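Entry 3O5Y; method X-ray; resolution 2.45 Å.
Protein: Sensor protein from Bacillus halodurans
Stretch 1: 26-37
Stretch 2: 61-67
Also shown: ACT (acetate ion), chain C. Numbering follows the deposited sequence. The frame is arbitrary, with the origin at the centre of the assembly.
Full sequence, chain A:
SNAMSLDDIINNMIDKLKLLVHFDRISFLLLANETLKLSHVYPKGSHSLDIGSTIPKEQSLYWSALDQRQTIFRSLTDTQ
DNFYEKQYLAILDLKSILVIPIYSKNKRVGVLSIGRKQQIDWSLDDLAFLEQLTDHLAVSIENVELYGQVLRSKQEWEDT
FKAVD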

ATOM      1  N   ILE A  26       7.003  -1.809  -2.345  1.00 42.29           N
ATOM      2  CA  ILE A  26       5.692  -1.171  -2.400  1.00 41.87           C
ATOM      3  C   ILE A  26       4.750  -2.106  -3.099  1.00 41.64           C
ATOM      4  O   ILE A  26       5.127  -2.766  -4.063  1.00 42.51           O
ATOM      5  CB  ILE A  26       5.697   0.163  -3.200  1.00 42.62           C
ATOM      6  CG1 ILE A  26       6.647   1.157  -2.566  1.00 44.13           C
ATOM      7  CG2 ILE A  26       4.304   0.795  -3.237  1.00 43.61           C
ATOM      8  CD1 ILE A  26       6.159   2.587  -2.562  1.00 47.67           C
ATOM      9  N   SER A  27       3.514  -2.156  -2.630  1.00 40.81           N
ATOM     10  CA  SER A  27       2.482  -2.810  -3.403  1.00 40.43           C
ATOM     11  C   SER A  27       1.302  -1.885  -3.474  1.00 41.27           C
ATOM     12  O   SER A  27       1.076  -1.072  -2.583  1.00 41.08           O
ATOM     13  CB  SER A  27       2.074  -4.155  -2.800  1.00 39.58           C
ATOM     14  OG  SER A  27       1.435  -3.956  -1.568  1.00 38.96           O
ATOM     15  N   PHE A  28       0.551  -2.004  -4.556  1.00 40.06           N
ATOM     16  CA  PHE A  28      -0.640  -1.224  -4.699  1.00 41.12           C
ATOM     17  C   PHE A  28      -1.803  -2.175  -4.886  1.00 41.95           C
ATOM     18  O   PHE A  28      -1.711  -3.159  -5.632  1.00 43.87           O
ATOM     19  CB  PHE A  28      -0.518  -0.232  -5.862  1.00 42.45           C
ATOM     20  CG  PHE A  28      -1.829   0.314  -6.297  1.00 45.47           C
ATOM     21  CD1 PHE A  28      -2.513   1.231  -5.500  1.00 46.33           C
ATOM     22  CD2 PHE A  28      -2.428  -0.139  -7.466  1.00 49.21           C
ATOM     23  CE1 PHE A  28      -3.765   1.708  -5.870  1.00 47.52           C
ATOM     24  CE2 PHE A  28      -3.686   0.342  -7.850  1.00 52.04           C
ATOM     25  CZ  PHE A  28      -4.354   1.271  -7.037  1.00 50.31           C
ATOM     26  N   LEU A  29      -2.898  -1.889  -4.198  1.00 41.54           N
ATOM     27  CA  LEU A  29      -4.066  -2.738  -4.269  1.00 42.33           C
ATOM     28  C   LEU A  29      -5.265  -1.945  -4.712  1.00 44.10           C
ATOM     29  O   LEU A  29      -5.412  -0.778  -4.358  1.00 44.17           O
ATOM     30  CB  LEU A  29      -4.319  -3.434  -2.940  1.00 40.64           C
ATOM     31  CG  LEU A  29      -3.167  -4.341  -2.496  1.00 39.92           C
ATOM     32  CD1 LEU A  29      -2.185  -3.587  -1.613  1.00 34.74           C
ATOM     33  CD2 LEU A  29      -3.692  -5.574  -1.776  1.00 40.24           C
ATOM     34  N   LEU A  30      -6.112  -2.580  -5.507  1.00 46.48           N
ATOM     35  CA  LEU A  30      -7.197  -1.886  -6.166  1.00 49.58           C
ATOM     36  C   LEU A  30      -8.510  -2.415  -5.627  1.00 50.26           C
ATOM     37  O   LEU A  30      -8.722  -3.615  -5.537  1.00 50.86           O
ATOM     38  CB  LEU A  30      -7.142  -2.113  -7.681  1.00 51.90           C
ATOM     39  CG  LEU A  30      -7.600  -1.035  -8.682  1.00 56.59           C
ATOM     40  CD1 LEU A  30      -8.215  -1.661  -9.964  1.00 59.79           C
ATOM     41  CD2 LEU A  30      -8.559   0.050  -8.114  1.00 58.25           C
ATOM     42  N   LEU A  31      -9.388  -1.505  -5.255  1.00 51.39           N
ATOM     43  CA  LEU A  31     -10.715  -1.872  -4.861  1.00 52.84           C
ATOM     44  C   LEU A  31     -11.639  -1.694  -6.067  1.00 55.90           C
ATOM     45  O   LEU A  31     -11.805  -0.585  -6.572  1.00 57.16           O
ATOM     46  CB  LEU A  31     -11.162  -1.008  -3.683  1.00 52.11           C
ATOM     47  CG  LEU A  31     -12.496  -1.402  -3.070  1.00 53.67           C
ATOM     48  CD1 LEU A  31     -12.388  -2.767  -2.417  1.00 54.63           C
ATOM     49  CD2 LEU A  31     -12.932  -0.370  -2.058  1.00 54.85           C
ATOM     50  N   ALA A  32     -12.182  -2.805  -6.556  1.00 57.93           N
ATOM     51  CA  ALA A  32     -13.324  -2.798  -7.479  1.00 61.41           C
ATOM     52  C   ALA A  32     -14.376  -3.791  -6.975  1.00 62.60           C
ATOM     53  O   ALA A  32     -14.028  -4.872  -6.485  1.00 61.62           O
ATOM     54  CB  ALA A  32     -12.888  -3.152  -8.896  1.00 63.37           C
ATOM     55  N   ASN A  33     -15.650  -3.404  -7.077  1.00 65.06           N
ATOM     56  CA  ASN A  33     -16.786  -4.248  -6.672  1.00 66.94           C
ATOM     57  C   ASN A  33     -16.726  -4.734  -5.216  1.00 64.86           C
ATOM     58  O   ASN A  33     -17.061  -5.893  -4.923  1.00 65.43           O
ATOM     59  CB  ASN A  33     -16.945  -5.442  -7.630  1.00 69.71           C
ATOM     60  CG  ASN A  33     -17.354  -5.019  -9.036  1.00 74.59           C
ATOM     61  OD1 ASN A  33     -18.446  -4.468  -9.248  1.00 78.11           O
ATOM     62  ND2 ASN A  33     -16.482  -5.287 -10.008  1.00 76.07           N
ATOM     63  N   GLU A  34     -16.299  -3.841  -4.319  1.00 62.82           N
ATOM     64  CA  GLU A  34     -16.153  -4.147  -2.885  1.00 61.08           C
ATOM     65  C   GLU A  34     -15.179  -5.307  -2.634  1.00 59.45           C
ATOM     66  O   GLU A  34     -15.257  -5.987  -1.606  1.00 59.33           O
ATOM     67  CB  GLU A  34     -17.524  -4.427  -2.243  1.00 63.25           C
ATOM     68  N   THR A  35     -14.268  -5.503  -3.590  1.00 58.04           N
ATOM     69  CA  THR A  35     -13.255  -6.544  -3.560  1.00 56.31           C
ATOM     70  C   THR A  35     -11.874  -5.887  -3.744  1.00 53.98           C
ATOM     71  O   THR A  35     -11.661  -5.123  -4.697  1.00 54.54           O
ATOM     72  CB  THR A  35     -13.528  -7.578  -4.670  1.00 58.56           C
ATOM     73  OG1 THR A  35     -14.850  -8.108  -4.501  1.00 61.88           O
ATOM     74  CG2 THR A  35     -12.540  -8.728  -4.635  1.00 58.20           C
ATOM     75  N   LEU A  36     -10.951  -6.179  -2.827  1.00 50.68           N
ATOM     76  CA  LEU A  36      -9.625  -5.589  -2.842  1.00 47.72           C
ATOM     77  C   LEU A  36      -8.659  -6.600  -3.424  1.00 47.66           C
ATOM     78  O   LEU A  36      -8.542  -7.715  -2.913  1.00 47.66           O
ATOM     79  CB  LEU A  36      -9.197  -5.269  -1.413  1.00 45.71           C
ATOM     80  CG  LEU A  36      -8.345  -4.049  -1.048  1.00 43.71           C
ATOM     81  CD1 LEU A  36      -7.323  -4.408   0.050  1.00 39.85           C
ATOM     82  CD2 LEU A  36      -7.685  -3.346  -2.220  1.00 40.24           C
ATOM     83  N   LYS A  37      -7.947  -6.211  -4.471  1.00 50.01           N
ATOM     84  CA  LYS A  37      -7.028  -7.115  -5.137  1.00 48.96           C
ATOM     85  C   LYS A  37      -5.621  -6.535  -5.254  1.00 48.07           C
ATOM     86  O   LYS A  37      -5.460  -5.363  -5.592  1.00 48.04           O
ATOM     87  CB  LYS A  37      -7.553  -7.453  -6.523  1.00 49.64           C
ATOM     88  CG  LYS A  37      -8.682  -8.472  -6.530  1.00 52.65           C
ATOM     89  CD  LYS A  37      -9.675  -8.194  -7.664  1.00 57.49           C
ATOM     90  CE  LYS A  37     -10.680  -9.331  -7.864  1.00 59.88           C
ATOM     91  NZ  LYS A  37     -10.344 -10.150  -9.059  1.00 61.93           N
ATOM     92  N   LEU A  61      -5.099  -5.973   7.760  1.00 41.34           N
ATOM     93  CA  LEU A  61      -4.537  -4.646   8.054  1.00 40.88           C
ATOM     94  C   LEU A  61      -4.977  -3.659   6.966  1.00 40.25           C
ATOM     95  O   LEU A  61      -5.386  -2.533   7.272  1.00 39.89           O
ATOM     96  CB  LEU A  61      -3.009  -4.692   8.112  1.00 41.25           C
ATOM     97  CG  LEU A  61      -2.242  -3.750   9.054  1.00 41.77           C
ATOM     98  CD1 LEU A  61      -0.803  -3.578   8.606  1.00 40.82           C
ATOM     99  CD2 LEU A  61      -2.865  -2.418   9.156  1.00 43.70           C
ATOM    100  N   TYR A  62      -4.902  -4.093   5.708  1.00 39.31           N
ATOM    101  CA  TYR A  62      -5.274  -3.235   4.586  1.00 39.44           C
ATOM    102  C   TYR A  62      -6.753  -2.781   4.656  1.00 40.10           C
ATOM    103  O   TYR A  62      -7.049  -1.600   4.468  1.00 40.61           O
ATOM    104  CB  TYR A  62      -4.964  -3.903   3.237  1.00 38.80           C
ATOM    105  CG  TYR A  62      -3.494  -4.242   2.970  1.00 37.25           C
ATOM    106  CD1 TYR A  62      -3.133  -5.036   1.874  1.00 34.94           C
ATOM    107  CD2 TYR A  62      -2.481  -3.796   3.813  1.00 34.43           C
ATOM    108  CE1 TYR A  62      -1.806  -5.345   1.613  1.00 35.85           C
ATOM    109  CE2 TYR A  62      -1.144  -4.102   3.564  1.00 34.47           C
ATOM    110  CZ  TYR A  62      -0.810  -4.863   2.453  1.00 35.45           C
ATOM    111  OH  TYR A  62       0.511  -5.175   2.203  1.00 32.19           O
ATOM    112  N   TRP A  63      -7.672  -3.704   4.945  1.00 40.48           N
ATOM    113  CA  TRP A  63      -9.082  -3.330   5.102  1.00 41.10           C
ATOM    114  C   TRP A  63      -9.312  -2.451   6.316  1.00 42.18           C
ATOM    115  O   TRP A  63     -10.215  -1.609   6.327  1.00 43.36           O
ATOM    116  CB  TRP A  63      -9.971  -4.561   5.197  1.00 41.15           C
ATOM    117  CG  TRP A  63     -10.390  -5.049   3.877  1.00 40.16           C
ATOM    118  CD1 TRP A  63      -9.908  -6.127   3.225  1.00 40.75           C
ATOM    119  CD2 TRP A  63     -11.352  -4.447   3.010  1.00 41.44           C
ATOM    120  NE1 TRP A  63     -10.534  -6.278   2.011  1.00 43.16           N
ATOM    121  CE2 TRP A  63     -11.425  -5.254   1.850  1.00 43.04           C
ATOM    122  CE3 TRP A  63     -12.182  -3.317   3.110  1.00 39.57           C
ATOM    123  CZ2 TRP A  63     -12.295  -4.972   0.789  1.00 42.85           C
ATOM    124  CZ3 TRP A  63     -13.035  -3.031   2.060  1.00 41.15           C
ATOM    125  CH2 TRP A  63     -13.086  -3.862   0.909  1.00 42.96           C
ATOM    126  N   SER A  64      -8.485  -2.631   7.337  1.00 42.49           N
ATOM    127  CA  SER A  64      -8.601  -1.828   8.532  1.00 43.60           C
ATOM    128  C   SER A  64      -8.299  -0.354   8.219  1.00 43.76           C
ATOM    129  O   SER A  64      -8.980   0.543   8.716  1.00 44.65           O
ATOM    130  CB  SER A  64      -7.680  -2.391   9.606  1.00 44.02           C
ATOM    131  OG  SER A  64      -7.796  -1.639  10.785  1.00 47.03           O
ATOM    132  N   ALA A  65      -7.300  -0.115   7.370  1.00 43.47           N
ATOM    133  CA  ALA A  65      -6.956   1.228   6.922  1.00 43.53           C
ATOM    134  C   ALA A  65      -8.084   1.833   6.089  1.00 43.88           C
ATOM    135  O   ALA A  65      -8.431   2.994   6.258  1.00 44.09           O
ATOM    136  CB  ALA A  65      -5.669   1.199   6.121  1.00 43.54           C
ATOM    137  N   LEU A  66      -8.652   1.027   5.197  1.00 45.84           N
ATOM    138  CA  LEU A  66      -9.777   1.448   4.386  1.00 46.37           C
ATOM    139  C   LEU A  66     -11.014   1.741   5.223  1.00 48.04           C
ATOM    140  O   LEU A  66     -11.683   2.748   4.981  1.00 49.09           O
ATOM    141  CB  LEU A  66     -10.114   0.405   3.322  1.00 48.16           C
ATOM    142  CG  LEU A  66      -9.327   0.368   2.023  1.00 47.80           C
ATOM    143  CD1 LEU A  66      -9.742  -0.844   1.233  1.00 50.16           C
ATOM    144  CD2 LEU A  66      -9.542   1.634   1.196  1.00 48.47           C
ATOM    145  N   ASP A  67     -11.335   0.869   6.182  1.00 49.48           N
ATOM    146  CA  ASP A  67     -12.532   1.065   7.011  1.00 51.95           C
ATOM    147  C   ASP A  67     -12.397   2.301   7.897  1.00 52.09           C
ATOM    148  O   ASP A  67     -13.336   3.084   8.016  1.00 54.13           O
ATOM    149  CB  ASP A  67     -12.861  -0.175   7.869  1.00 53.36           C
ATOM    150  CG  ASP A  67     -13.327  -1.384   7.036  1.00 57.13           C
ATOM    151  OD1 ASP A  67     -13.893  -1.203   5.931  1.00 58.02           O
ATOM    152  OD2 ASP A  67     -13.131  -2.541   7.506  1.00 61.73           O
TER
HETATM  153  C   ACT C   2       1.101  -7.734  -0.220  1.00 45.04           C
HETATM  154  O   ACT C   2       0.495  -8.440   0.647  1.00 45.44           O
HETATM  155  OXT ACT C   2       1.034  -6.471  -0.122  1.00 44.20           O
HETATM  156  CH3 ACT C   2       1.860  -8.407  -1.316  1.00 44.59           C

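The only hydrogen-bonded link between strand and helix seen among the modelled atoms runs through an acetate ion, probably from the crystallisation liquor. Ser-27 OG and Tyr-62 OH lie 4.1 Å apart, too far for a direct hydrogen bond, but both donate to the same acetate oxygen: Ser-27 OG to OXT at 2.9 Å and Tyr-62 OH to OXT at 2.7 Å. A small hydroxyl and a long phenol suit this arrangement, the tyrosine carrying its OH out to the ion, whose OXT lies at the edge of the Tyr-62 ring, near its plane.

No hydrogen bond joins the two stretches directly among the modelled atoms; the rest is apolar packing. Along the strand, Ser-27, Leu-29 and Leu-31 alternate with residues out of reach, as side chains do along a strand, pointing alternately to its two sides. Leu-29 CD1 meets Tyr-62 CE1 at 3.7 Å, and Leu-31 CD1 reaches Trp-63 CH2 at 3.6 Å; leucine's branched, apolar side chain packs against the carbon surface of the aromatic rings without leaving a polar group unsatisfied.

A type I' turn from Ala-32 to Thr-35 returns the chain, bringing Leu-36 into the same contact. Leu-36 touches three helix residues: Leu-36 CD1 lies 4.0 Å from Tyr-62 CB and over one face of the Trp-63 ring, while Leu-36 CG is 4.2 Å from Leu-66 CD1. Trp-63 starts sideways, yet its long indole brings Trp-63 CZ2 within 3.9 Å of Glu-34 O.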